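Long-range contact in enoyl-CoA hydratase, EchA3 (PDB 3R6H), which probably acts as a lyase in lipid metabolism and belongs to the enoyl-CoA hydratase/isomerase family: residues G5-Y9 / T31-L36. Residues are numbered along the deposited sequence; the frame is centred on the assembly and turned at random.
Sequences GPVTY and TMQQAL
Pro6 and Val7 lie against segment 31-36, the N-terminal part of helix 30-46, and the short strand segment 7-9 runs nearly parallel to helix segment 31-36, at 7° between N-to-C directions with a closest axis approach of 8.9 Å. In CA register Pro6 pairs with Met32 and Val7 with Ala35, so two consecutive residues of the first segment meet positions about one helical turn apart. The CA-CB bonds of Val7 and Ala35 both point toward the opposite segment, and Val7 CG2 comes to 3.4 Å from Ala35 CB, tighter than ordinary carbon-carbon contact. With Val7 CG1 anti to the backbone N (chi1 175°), CG2 is the branch that enters between helix residues: it also lies 3.5 Å from Met32 SD and 4.1 Å from Leu36 CD2. The Met32 and Val7 side chains cross at about a right angle, and bends at the second and third Met32 torsions bring SD back toward Val7 and CE to 3.9 Å from Pro6 CB. The proline ring sets CG 3.7 Å from Ala35 CB, so this one methyl is touched by both Pro6 and Val7. Val7 and Leu36 both reach Ile18 of strand 15-20; antiparallel strands 7-12, at the sheet edge within this chain, and 15-20 thus form a hairpin packed on the following helix 30-46 at the start of the crotonase-like fold. The side-chain contacts are apolar and no hydrogen bond crosses, so dispersion and burial of Pro6, Val7, Met32 and Ala35 carry the association, the small Ala35 methyl permitting close approach.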
# COMPACT_ATOMS: atom_id res chain seq x y z
N GLY A 5 -13.65 18.27 -33.34
CA GLY A 5 -12.42 18.05 -32.53
C GLY A 5 -12.48 16.71 -31.82
O GLY A 5 -13.54 16.04 -31.84
N PRO A 6 -11.36 16.30 -31.20
CA PRO A 6 -11.27 14.97 -30.59
C PRO A 6 -11.95 14.83 -29.22
O PRO A 6 -11.95 13.73 -28.69
CB PRO A 6 -9.75 14.77 -30.46
CG PRO A 6 -9.25 16.14 -30.21
CD PRO A 6 -10.08 17.02 -31.10
N VAL A 7 -12.51 15.91 -28.66
CA VAL A 7 -13.14 15.90 -27.34
C VAL A 7 -14.56 16.47 -27.46
O VAL A 7 -14.77 17.45 -28.21
CB VAL A 7 -12.29 16.69 -26.31
CG1 VAL A 7 -13.00 16.81 -24.94
CG2 VAL A 7 -10.94 16.02 -26.15
N THR A 8 -15.53 15.80 -26.83
CA THR A 8 -16.91 16.29 -26.72
C THR A 8 -17.22 16.51 -25.26
O THR A 8 -16.97 15.63 -24.42
CB THR A 8 -17.93 15.32 -27.32
OG1 THR A 8 -17.61 15.10 -28.70
CG2 THR A 8 -19.36 15.89 -27.23
N TYR A 9 -17.71 17.71 -24.95
CA TYR A 9 -18.13 18.07 -23.61
C TYR A 9 -19.64 18.22 -23.54
O TYR A 9 -20.25 18.90 -24.38
CB TYR A 9 -17.48 19.38 -23.16
CG TYR A 9 -18.09 19.94 -21.88
CD1 TYR A 9 -17.80 19.37 -20.64
CD2 TYR A 9 -18.93 21.03 -21.89
CE1 TYR A 9 -18.36 19.87 -19.46
CE2 TYR A 9 -19.49 21.53 -20.72
CZ TYR A 9 -19.20 20.95 -19.51
OH TYR A 9 -19.75 21.46 -18.35
N THR A 31 -2.77 18.16 -29.76
CA THR A 31 -4.16 18.45 -30.16
C THR A 31 -5.17 17.93 -29.11
O THR A 31 -6.09 18.66 -28.70
CB THR A 31 -4.52 17.89 -31.55
OG1 THR A 31 -3.68 18.49 -32.55
CG2 THR A 31 -5.95 18.22 -31.89
N MET A 32 -5.00 16.69 -28.70
CA MET A 32 -5.89 16.09 -27.70
C MET A 32 -5.75 16.84 -26.36
O MET A 32 -6.75 17.10 -25.69
CB MET A 32 -5.58 14.59 -27.51
CG MET A 32 -6.48 13.91 -26.44
SD MET A 32 -8.23 13.86 -26.83
CE MET A 32 -8.22 12.35 -27.82
N GLN A 33 -4.52 17.15 -25.95
CA GLN A 33 -4.30 17.85 -24.70
C GLN A 33 -5.00 19.20 -24.68
O GLN A 33 -5.61 19.55 -23.70
CB GLN A 33 -2.82 18.02 -24.38
CG GLN A 33 -2.12 16.71 -24.04
CD GLN A 33 -0.66 16.90 -23.70
OE1 GLN A 33 -0.25 17.99 -23.29
NE2 GLN A 33 0.13 15.83 -23.85
N GLN A 34 -4.91 19.95 -25.78
CA GLN A 34 -5.56 21.24 -25.84
C GLN A 34 -7.07 21.07 -25.76
O GLN A 34 -7.74 21.81 -25.05
CB GLN A 34 -5.20 21.97 -27.14
CG GLN A 34 -5.79 23.35 -27.24
CD GLN A 34 -5.29 24.10 -28.46
OE1 GLN A 34 -4.08 24.30 -28.63
NE2 GLN A 34 -6.22 24.54 -29.30
N ALA A 35 -7.59 20.07 -26.45
CA ALA A 35 -9.02 19.80 -26.48
C ALA A 35 -9.54 19.39 -25.11
O ALA A 35 -10.61 19.84 -24.67
CB ALA A 35 -9.34 18.73 -27.51
N LEU A 36 -8.77 18.57 -24.40
CA LEU A 36 -9.11 18.20 -23.03
C LEU A 36 -9.09 19.40 -22.10
O LEU A 36 -10.01 19.59 -21.30
CB LEU A 36 -8.15 17.15 -22.50
CG LEU A 36 -8.39 15.71 -22.93
CD1 LEU A 36 -7.15 14.79 -22.56
CD2 LEU A 36 -9.70 15.14 -22.35